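Long-range contact in fructosyl amine: oxygen oxidoreductase (Aspergillus fumigatus, PDB 3DJE), which oxidatively deglycates fructosyl amino acids (Amadori products), using a bound FAD cofactor and molecular oxygen: residues T94-R108 and N253-E267. Residues are numbered along the deposited sequence; the frame is centred on the assembly and turned at random.
Sequences TGLLMSACSQEGLDR and NIPVIFNIERGFFFE. With FSA (1-S-(carboxymethyl)-1-thio-beta-D-fructopyranose), chain D.
Glu261 reaches across to the turn after strand 96-100 and grips it with both carboxylate oxygens. OE2 accepts two backbone bonds: Ser102 N, 2.7 Å from Glu261 OE2, meets its syn lone pair, while Cys101 N comes from the anti side. OE1 takes the hydroxyl of Ser102, with Ser102 OG 2.8 Å from Glu261 OE1. That hydroxyl also caps the helix starting at Gln103; chi1 of 75°, with OG between its own backbone N and carbonyl carbon, lets it accept from Gly105 N while donating to Glu261 OE1. The carboxylate thus lies at the helix's N-terminal end, where the dipole would probably favour its negative charge. Gly105 suits a place where a side chain would run into Glu261 OE2. Nearby, Cys101 SG rests 3.6 Å above one face of the Arg262 guanidinium, toward its rim.

Beyond this turn, strands 96-100 and 256-259 pair in parallel. Leu97 N gives Val256 O a nearly straight bond (176°), and Ile260 N closes the ladder on Ser99 O; the two middle bonds, at Phe258 N and Ser99 N, are weak, but Ser99 OG also donates to Phe258 O. On the face carrying Leu96, Met98 and Phe258, the selenium (SE) of Met98, a selenomethionine, sits obliquely 4.2 Å from the Phe258 ring centroid, a Met-aromatic contact, and Met98 CE packs 3.6 Å from Ile260 CG2.

Asn259 OD1 accepts from Glu261 N, an Asx turn that fixes the backbone from which Glu261 springs, and a classic beta bulge at Arg262 and Gly263 leads into strand 263-265. There Phe264 CD2 lies over one face of the Phe258 ring. Both phenylalanines present ring edges to the bound thiofructoside FSA, so Phe258 of the parallel pair and Phe264 of the neighbouring antiparallel strand form part of the sugar-pocket wall in this MSOX/MTOX-family flavoenzyme.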
ATOM      1  N   THR A  94       6.588  17.585   2.846  1.00 14.01           N
ATOM      2  CA  THR A  94       8.046  17.798   2.797  1.00 13.90           C
ATOM      3  C   THR A  94       8.545  18.048   1.390  1.00 12.98           C
ATOM      4  O   THR A  94       9.715  18.404   1.200  1.00 13.02           O
ATOM      5  CB  THR A  94       8.824  16.530   3.247  1.00 13.68           C
ATOM      6  OG1 THR A  94       8.388  15.404   2.457  1.00 14.99           O
ATOM      7  CG2 THR A  94       8.591  16.251   4.729  1.00 15.17           C
ATOM      8  N   GLY A  95       7.680  17.813   0.412  1.00 12.46           N
ATOM      9  CA  GLY A  95       8.119  17.703  -0.960  1.00 12.37           C
ATOM     10  C   GLY A  95       8.662  16.314  -1.293  1.00 12.24           C
ATOM     11  O   GLY A  95       8.868  15.458  -0.410  1.00 11.80           O
ATOM     12  N   LEU A  96       8.906  16.105  -2.583  1.00 12.00           N
ATOM     13  CA  LEU A  96       9.207  14.784  -3.113  1.00 12.17           C
ATOM     14  C   LEU A  96      10.040  14.890  -4.373  1.00 11.60           C
ATOM     15  O   LEU A  96       9.676  15.615  -5.298  1.00 11.69           O
ATOM     16  CB  LEU A  96       7.894  14.068  -3.453  1.00 11.93           C
ATOM     17  CG  LEU A  96       7.933  12.803  -4.328  1.00 13.27           C
ATOM     18  CD1 LEU A  96       8.650  11.677  -3.605  1.00 13.51           C
ATOM     19  CD2 LEU A  96       6.520  12.382  -4.704  1.00 12.89           C
ATOM     20  N   LEU A  97      11.140  14.149  -4.407  1.00 11.88           N
ATOM     21  CA  LEU A  97      11.944  14.010  -5.616  1.00 12.37           C
ATOM     22  C   LEU A  97      11.512  12.718  -6.287  1.00 12.42           C
ATOM     23  O   LEU A  97      11.513  11.664  -5.645  1.00 12.48           O
ATOM     24  CB  LEU A  97      13.440  13.934  -5.267  1.00 12.92           C
ATOM     25  CG  LEU A  97      14.301  13.499  -6.464  1.00 14.65           C
ATOM     26  CD1 LEU A  97      14.439  14.678  -7.438  1.00 14.90           C
ATOM     27  CD2 LEU A  97      15.644  12.958  -6.047  1.00 16.76           C
HETATM   28  N   MSE A  98      11.150  12.802  -7.573  1.00 12.55           N
HETATM   29  CA  MSE A  98      10.871  11.617  -8.398  1.00 13.97           C
HETATM   30  C   MSE A  98      11.895  11.568  -9.532  1.00 13.62           C
HETATM   31  O   MSE A  98      12.020  12.529 -10.285  1.00 12.98           O
HETATM   32  CB  MSE A  98       9.461  11.703  -8.978  1.00 15.25           C
HETATM   33  CG  MSE A  98       8.360  11.541  -7.940  1.00 18.29           C
HETATM   34 SE   MSE A  98       8.376   9.739  -7.264  1.00 34.31          SE
HETATM   35  CE  MSE A  98       7.831   8.798  -8.897  1.00 26.71           C
ATOM     36  N   SER A  99      12.621  10.462  -9.644  1.00 12.90           N
ATOM     37  CA  SER A  99      13.762  10.391 -10.575  1.00 13.27           C
ATOM     38  C   SER A  99      13.900   9.005 -11.190  1.00 14.00           C
ATOM     39  O   SER A  99      13.239   8.061 -10.754  1.00 13.22           O
ATOM     40  CB  SER A  99      15.054  10.775  -9.855  1.00 13.67           C
ATOM     41  OG  SER A  99      15.305   9.895  -8.781  1.00 15.26           O
ATOM     42  N   ALA A 100      14.737   8.908 -12.223  1.00 14.35           N
ATOM     43  CA  ALA A 100      15.049   7.637 -12.876  1.00 15.02           C
ATOM     44  C   ALA A 100      16.431   7.749 -13.511  1.00 16.39           C
ATOM     45  O   ALA A 100      17.090   8.783 -13.380  1.00 16.47           O
ATOM     46  CB  ALA A 100      13.987   7.281 -13.925  1.00 14.68           C
ATOM     47  N   CYS A 101      16.873   6.679 -14.169  1.00 17.48           N
ATOM     48  CA  CYS A 101      18.230   6.639 -14.737  1.00 19.07           C
ATOM     49  C   CYS A 101      18.268   6.240 -16.218  1.00 19.26           C
ATOM     50  O   CYS A 101      18.912   6.915 -17.044  1.00 20.62           O
ATOM     51  CB  CYS A 101      19.093   5.675 -13.944  1.00 19.41           C
ATOM     52  SG  CYS A 101      19.347   6.161 -12.243  1.00 21.60           S
ATOM     53  N   SER A 102      17.602   5.141 -16.546  1.00 20.00           N
ATOM     54  CA  SER A 102      17.625   4.594 -17.906  1.00 20.20           C
ATOM     55  C   SER A 102      16.609   5.287 -18.809  1.00 20.90           C
ATOM     56  O   SER A 102      15.703   5.991 -18.330  1.00 20.48           O
ATOM     57  CB  SER A 102      17.368   3.081 -17.866  1.00 19.91           C
ATOM     58  OG  SER A 102      15.995   2.798 -17.618  1.00 20.40           O
ATOM     59  N   GLN A 103      16.737   5.091 -20.119  1.00 21.50           N
ATOM     60  CA  GLN A 103      15.761   5.672 -21.031  1.00 22.35           C
ATOM     61  C   GLN A 103      14.363   5.113 -20.778  1.00 21.94           C
ATOM     62  O   GLN A 103      13.392   5.871 -20.758  1.00 22.10           O
ATOM     63  CB  GLN A 103      16.152   5.499 -22.501  1.00 23.16           C
ATOM     64  CG  GLN A 103      15.266   6.315 -23.457  1.00 25.72           C
ATOM     65  CD  GLN A 103      15.188   7.794 -23.072  1.00 28.86           C
ATOM     66  OE1 GLN A 103      16.188   8.515 -23.125  1.00 31.68           O
ATOM     67  NE2 GLN A 103      14.002   8.245 -22.675  1.00 29.39           N
ATOM     68  N   GLU A 104      14.268   3.799 -20.565  1.00 21.91           N
ATOM     69  CA  GLU A 104      12.977   3.185 -20.228  1.00 22.52           C
ATOM     70  C   GLU A 104      12.423   3.712 -18.900  1.00 20.68           C
ATOM     71  O   GLU A 104      11.227   3.970 -18.784  1.00 20.24           O
ATOM     72  CB  GLU A 104      13.073   1.660 -20.195  1.00 22.69           C
ATOM     73  CG  GLU A 104      11.717   0.989 -20.327  1.00 25.55           C
ATOM     74  CD  GLU A 104      11.775  -0.522 -20.494  1.00 25.85           C
ATOM     75  OE1 GLU A 104      12.869  -1.124 -20.344  1.00 30.67           O
ATOM     76  OE2 GLU A 104      10.701  -1.111 -20.776  1.00 31.00           O
ATOM     77  N   GLY A 105      13.300   3.876 -17.913  1.00 19.66           N
ATOM     78  CA  GLY A 105      12.912   4.461 -16.618  1.00 18.54           C
ATOM     79  C   GLY A 105      12.422   5.895 -16.771  1.00 18.22           C
ATOM     80  O   GLY A 105      11.407   6.271 -16.181  1.00 17.43           O
ATOM     81  N   LEU A 106      13.137   6.698 -17.566  1.00 17.59           N
ATOM     82  CA  LEU A 106      12.753   8.098 -17.792  1.00 17.71           C
ATOM     83  C   LEU A 106      11.441   8.255 -18.579  1.00 18.06           C
ATOM     84  O   LEU A 106      10.665   9.200 -18.342  1.00 17.47           O
ATOM     85  CB  LEU A 106      13.911   8.894 -18.428  1.00 18.13           C
ATOM     86  CG  LEU A 106      15.114   9.128 -17.499  1.00 18.68           C
ATOM     87  CD1 LEU A 106      16.319   9.622 -18.284  1.00 21.08           C
ATOM     88  CD2 LEU A 106      14.835  10.072 -16.325  1.00 19.82           C
ATOM     89  N   ASP A 107      11.177   7.323 -19.498  1.00 18.54           N
ATOM     90  CA  ASP A 107       9.888   7.281 -20.172  1.00 19.17           C
ATOM     91  C   ASP A 107       8.785   7.041 -19.147  1.00 18.51           C
ATOM     92  O   ASP A 107       7.782   7.761 -19.122  1.00 18.77           O
ATOM     93  CB  ASP A 107       9.851   6.199 -21.260  1.00 20.14           C
ATOM     94  CG  ASP A 107      10.749   6.523 -22.449  1.00 22.84           C
ATOM     95  OD1 ASP A 107      11.218   7.682 -22.564  1.00 27.24           O
ATOM     96  OD2 ASP A 107      10.994   5.606 -23.276  1.00 26.62           O
ATOM     97  N   ARG A 108       8.991   6.053 -18.280  1.00 17.35           N
ATOM     98  CA  ARG A 108       8.012   5.752 -17.230  1.00 16.85           C
ATOM     99  C   ARG A 108       7.847   6.947 -16.289  1.00 16.21           C
ATOM    100  O   ARG A 108       6.735   7.296 -15.899  1.00 15.99           O
ATOM    101  CB  ARG A 108       8.430   4.504 -16.448  1.00 16.96           C
ATOM    102  CG  ARG A 108       7.507   4.121 -15.284  1.00 18.68           C
ATOM    103  CD  ARG A 108       6.112   3.727 -15.752  1.00 20.02           C
ATOM    104  NE  ARG A 108       5.338   3.146 -14.653  1.00 22.61           N
ATOM    105  CZ  ARG A 108       4.014   3.006 -14.641  1.00 24.73           C
ATOM    106  NH1 ARG A 108       3.289   3.392 -15.681  1.00 25.03           N
ATOM    107  NH2 ARG A 108       3.416   2.464 -13.585  1.00 26.17           N
ATOM    108  N   ASN A 253      13.221  16.828   8.298  0.50 18.29           N
ATOM    109  CA  ASN A 253      12.457  17.614   7.314  0.50 17.74           C
ATOM    110  C   ASN A 253      12.903  17.489   5.852  0.50 17.22           C
ATOM    111  O   ASN A 253      12.387  18.204   4.991  0.50 17.16           O
ATOM    112  CB  ASN A 253      12.381  19.104   7.714  0.50 18.30           C
ATOM    113  CG  ASN A 253      11.803  19.315   9.110  0.50 19.49           C
ATOM    114  OD1 ASN A 253      10.719  18.826   9.429  0.50 21.19           O
ATOM    115  ND2 ASN A 253      12.523  20.066   9.940  0.50 20.84           N
ATOM    116  N   ILE A 254      13.841  16.583   5.566  1.00 16.31           N
ATOM    117  CA  ILE A 254      14.287  16.382   4.188  1.00 16.08           C
ATOM    118  C   ILE A 254      13.114  15.874   3.341  1.00 14.87           C
ATOM    119  O   ILE A 254      12.207  15.214   3.863  1.00 15.15           O
ATOM    120  CB  ILE A 254      15.506  15.417   4.060  1.00 15.62           C
ATOM    121  CG1 ILE A 254      15.187  14.028   4.622  1.00 16.81           C
ATOM    122  CG2 ILE A 254      16.772  16.036   4.697  1.00 16.32           C
ATOM    123  CD1 ILE A 254      16.216  12.950   4.262  1.00 16.75           C
ATOM    124  N   PRO A 255      13.118  16.189   2.038  1.00 14.57           N
ATOM    125  CA  PRO A 255      12.044  15.670   1.197  1.00 13.90           C
ATOM    126  C   PRO A 255      12.168  14.165   1.008  1.00 13.25           C
ATOM    127  O   PRO A 255      13.228  13.597   1.262  1.00 13.45           O
ATOM    128  CB  PRO A 255      12.259  16.390  -0.138  1.00 14.43           C
ATOM    129  CG  PRO A 255      13.709  16.742  -0.155  1.00 14.50           C
ATOM    130  CD  PRO A 255      14.064  17.037   1.285  1.00 14.54           C
ATOM    131  N   VAL A 256      11.085  13.526   0.578  1.00 12.57           N
ATOM    132  CA  VAL A 256      11.155  12.118   0.181  1.00 12.40           C
ATOM    133  C   VAL A 256      12.031  12.045  -1.061  1.00 12.15           C
ATOM    134  O   VAL A 256      11.832  12.805  -2.006  1.00 12.14           O
ATOM    135  CB  VAL A 256       9.763  11.569  -0.145  1.00 12.49           C
ATOM    136  CG1 VAL A 256       9.852  10.115  -0.586  1.00 12.18           C
ATOM    137  CG2 VAL A 256       8.848  11.724   1.077  1.00 13.67           C
ATOM    138  N   ILE A 257      13.005  11.136  -1.039  1.00 11.96           N
ATOM    139  CA  ILE A 257      13.932  10.934  -2.164  1.00 12.63           C
ATOM    140  C   ILE A 257      13.562   9.611  -2.833  1.00 12.25           C
ATOM    141  O   ILE A 257      13.636   8.568  -2.197  1.00 11.97           O
ATOM    142  CB  ILE A 257      15.397  10.904  -1.673  1.00 12.66           C
ATOM    143  CG1 ILE A 257      15.751  12.212  -0.952  1.00 13.53           C
ATOM    144  CG2 ILE A 257      16.357  10.583  -2.833  1.00 13.84           C
ATOM    145  CD1 ILE A 257      15.670  13.464  -1.813  1.00 13.71           C
ATOM    146  N   PHE A 258      13.169   9.656  -4.106  1.00 12.69           N
ATOM    147  CA  PHE A 258      12.581   8.493  -4.768  1.00 13.01           C
ATOM    148  C   PHE A 258      13.149   8.354  -6.176  1.00 13.12           C
ATOM    149  O   PHE A 258      13.088   9.292  -6.963  1.00 13.19           O
ATOM    150  CB  PHE A 258      11.062   8.697  -4.801  1.00 13.33           C
ATOM    151  CG  PHE A 258      10.231   7.432  -4.948  1.00 14.87           C
ATOM    152  CD1 PHE A 258       9.241   7.139  -4.006  1.00 16.39           C
ATOM    153  CD2 PHE A 258      10.370   6.584  -6.045  1.00 15.47           C
ATOM    154  CE1 PHE A 258       8.421   6.001  -4.130  1.00 16.87           C
ATOM    155  CE2 PHE A 258       9.557   5.429  -6.175  1.00 15.14           C
ATOM    156  CZ  PHE A 258       8.578   5.145  -5.212  1.00 16.39           C
ATOM    157  N   ASN A 259      13.755   7.207  -6.468  1.00 13.02           N
ATOM    158  CA  ASN A 259      14.164   6.882  -7.835  1.00 12.97           C
ATOM    159  C   ASN A 259      13.492   5.571  -8.186  1.00 12.87           C
ATOM    160  O   ASN A 259      13.670   4.563  -7.490  1.00 13.32           O
ATOM    161  CB  ASN A 259      15.690   6.781  -7.956  1.00 12.84           C
ATOM    162  CG  ASN A 259      16.153   6.474  -9.377  1.00 13.74           C
ATOM    163  OD1 ASN A 259      15.777   5.461  -9.958  1.00 15.59           O
ATOM    164  ND2 ASN A 259      17.010   7.337  -9.923  1.00 14.95           N
ATOM    165  N   ILE A 260      12.728   5.594  -9.272  1.00 13.12           N
ATOM    166  CA  ILE A 260      11.864   4.468  -9.619  1.00 12.89           C
ATOM    167  C   ILE A 260      12.639   3.250 -10.134  1.00 13.25           C
ATOM    168  O   ILE A 260      12.052   2.197 -10.364  1.00 13.17           O
ATOM    169  CB  ILE A 260      10.738   4.892 -10.588  1.00 13.56           C
ATOM    170  CG1 ILE A 260      11.289   5.221 -11.981  1.00 14.14           C
ATOM    171  CG2 ILE A 260       9.971   6.082 -10.005  1.00 13.02           C
ATOM    172  CD1 ILE A 260      10.214   5.490 -13.023  1.00 13.58           C
ATOM    173  N   GLU A 261      13.952   3.405 -10.290  1.00 13.34           N
ATOM    174  CA  GLU A 261      14.823   2.289 -10.663  1.00 14.22           C
ATOM    175  C   GLU A 261      15.813   1.887  -9.576  1.00 14.82           C
ATOM    176  O   GLU A 261      16.675   1.031  -9.811  1.00 15.68           O
ATOM    177  CB  GLU A 261      15.611   2.655 -11.928  1.00 13.97           C
ATOM    178  CG  GLU A 261      14.729   2.909 -13.134  1.00 15.89           C
ATOM    179  CD  GLU A 261      15.543   3.086 -14.377  1.00 17.77           C
ATOM    180  OE1 GLU A 261      15.958   2.054 -14.969  1.00 18.78           O
ATOM    181  OE2 GLU A 261      15.765   4.251 -14.750  1.00 17.53           O
ATOM    182  N   ARG A 262      15.719   2.502  -8.399  1.00 14.58           N
ATOM    183  CA  ARG A 262      16.684   2.236  -7.343  1.00 14.40           C
ATOM    184  C   ARG A 262      16.003   2.037  -5.997  1.00 14.36           C
ATOM    185  O   ARG A 262      16.282   1.077  -5.278  1.00 14.57           O
ATOM    186  CB  ARG A 262      17.709   3.374  -7.232  1.00 14.54           C
ATOM    187  CG  ARG A 262      18.491   3.660  -8.517  1.00 15.83           C
ATOM    188  CD  ARG A 262      19.511   2.551  -8.780  1.00 19.57           C
ATOM    189  NE  ARG A 262      20.410   2.916  -9.876  1.00 22.34           N
ATOM    190  CZ  ARG A 262      20.228   2.592 -11.154  1.00 24.82           C
ATOM    191  NH1 ARG A 262      19.179   1.872 -11.531  1.00 24.34           N
ATOM    192  NH2 ARG A 262      21.111   2.996 -12.069  1.00 25.78           N
ATOM    193  N   GLY A 263      15.116   2.958  -5.646  1.00 13.58           N
ATOM    194  CA  GLY A 263      14.520   2.920  -4.324  1.00 13.32           C
ATOM    195  C   GLY A 263      14.219   4.292  -3.759  1.00 12.93           C
ATOM    196  O   GLY A 263      14.330   5.322  -4.440  1.00 12.65           O
ATOM    197  N   PHE A 264      13.836   4.298  -2.491  1.00 11.95           N
ATOM    198  CA  PHE A 264      13.448   5.535  -1.854  1.00 11.54           C
ATOM    199  C   PHE A 264      13.636   5.495  -0.352  1.00 11.59           C
ATOM    200  O   PHE A 264      13.776   4.425   0.252  1.00 11.68           O
ATOM    201  CB  PHE A 264      12.000   5.904  -2.209  1.00 11.85           C
ATOM    202  CG  PHE A 264      10.978   4.861  -1.834  1.00 12.81           C
ATOM    203  CD1 PHE A 264      10.337   4.892  -0.584  1.00 12.97           C
ATOM    204  CD2 PHE A 264      10.623   3.867  -2.747  1.00 13.11           C
ATOM    205  CE1 PHE A 264       9.357   3.937  -0.252  1.00 13.71           C
ATOM    206  CE2 PHE A 264       9.655   2.902  -2.429  1.00 14.22           C
ATOM    207  CZ  PHE A 264       9.019   2.935  -1.170  1.00 14.16           C
ATOM    208  N   PHE A 265      13.641   6.682   0.239  1.00 10.85           N
ATOM    209  CA  PHE A 265      13.727   6.813   1.680  1.00 10.97           C
ATOM    210  C   PHE A 265      13.122   8.135   2.153  1.00 11.34           C
ATOM    211  O   PHE A 265      12.824   9.023   1.342  1.00 10.66           O
ATOM    212  CB  PHE A 265      15.175   6.637   2.166  1.00 11.98           C
ATOM    213  CG  PHE A 265      16.152   7.605   1.558  1.00 11.71           C
ATOM    214  CD1 PHE A 265      16.274   8.893   2.067  1.00 12.54           C
ATOM    215  CD2 PHE A 265      16.964   7.219   0.485  1.00 13.70           C
ATOM    216  CE1 PHE A 265      17.180   9.799   1.515  1.00 13.49           C
ATOM    217  CE2 PHE A 265      17.874   8.128  -0.088  1.00 13.12           C
ATOM    218  CZ  PHE A 265      17.986   9.413   0.432  1.00 13.24           C
ATOM    219  N   PHE A 266      12.990   8.251   3.479  1.00 11.24           N
ATOM    220  CA  PHE A 266      12.282   9.351   4.127  1.00 11.54           C
ATOM    221  C   PHE A 266      13.133   9.949   5.243  1.00 11.79           C
ATOM    222  O   PHE A 266      14.070   9.310   5.728  1.00 12.45           O
ATOM    223  CB  PHE A 266      11.023   8.808   4.804  1.00 11.49           C
ATOM    224  CG  PHE A 266      10.057   8.120   3.873  1.00 10.50           C
ATOM    225  CD1 PHE A 266       8.937   8.795   3.400  1.00 11.13           C
ATOM    226  CD2 PHE A 266      10.253   6.790   3.488  1.00  9.96           C
ATOM    227  CE1 PHE A 266       8.025   8.156   2.531  1.00 10.83           C
ATOM    228  CE2 PHE A 266       9.351   6.150   2.631  1.00 10.93           C
ATOM    229  CZ  PHE A 266       8.228   6.839   2.161  1.00 10.40           C
ATOM    230  N   GLU A 267      12.770  11.153   5.685  1.00 12.38           N
ATOM    231  CA  GLU A 267      13.327  11.682   6.927  1.00 11.97           C
ATOM    232  C   GLU A 267      13.115  10.698   8.089  1.00 11.69           C
ATOM    233  O   GLU A 267      12.139   9.919   8.093  1.00 11.17           O
ATOM    234  CB  GLU A 267      12.740  13.060   7.262  1.00 11.92           C
ATOM    235  CG  GLU A 267      11.283  13.020   7.703  1.00 13.61           C
ATOM    236  CD  GLU A 267      10.794  14.378   8.120  1.00 15.42           C
ATOM    237  OE1 GLU A 267      11.396  14.963   9.048  1.00 15.35           O
ATOM    238  OE2 GLU A 267       9.814  14.870   7.525  1.00 15.14           O
TER
HETATM  239  OAB FSA D 501       2.186   5.252  -4.457  1.00 21.90           O
HETATM  240  CAL FSA D 501       3.293   5.794  -4.252  1.00 22.15           C
HETATM  241  OAA FSA D 501       3.482   7.022  -4.450  1.00 24.18           O
HETATM  242  CAH FSA D 501       4.479   4.982  -3.772  1.00 19.02           C
HETATM  243  SAK FSA D 501       4.131   3.254  -3.703  1.00 17.22           S
HETATM  244  C1  FSA D 501       5.762   2.771  -3.206  1.00 15.24           C
HETATM  245  C2  FSA D 501       6.024   1.295  -3.538  1.00 14.53           C
HETATM  246  O2  FSA D 501       7.114   0.807  -2.739  1.00 15.28           O
HETATM  247  C3  FSA D 501       6.365   1.112  -5.020  1.00 14.63           C
HETATM  248  O3  FSA D 501       7.611   1.758  -5.323  1.00 16.16           O
HETATM  249  C4  FSA D 501       6.387  -0.364  -5.428  1.00 13.28           C
HETATM  250  O4  FSA D 501       6.520  -0.466  -6.856  1.00 14.22           O
HETATM  251  C5  FSA D 501       5.106  -1.091  -5.008  1.00 12.33           C
HETATM  252  O5  FSA D 501       3.989  -0.655  -5.788  1.00 12.84           O
HETATM  253  C6  FSA D 501       4.852  -0.854  -3.527  1.00 13.35           C
HETATM  254  O6  FSA D 501       4.809   0.561  -3.267  1.00 13.74           O
HETATM  255  O   HOH W   1      11.548  19.556   2.909  1.00 24.48           O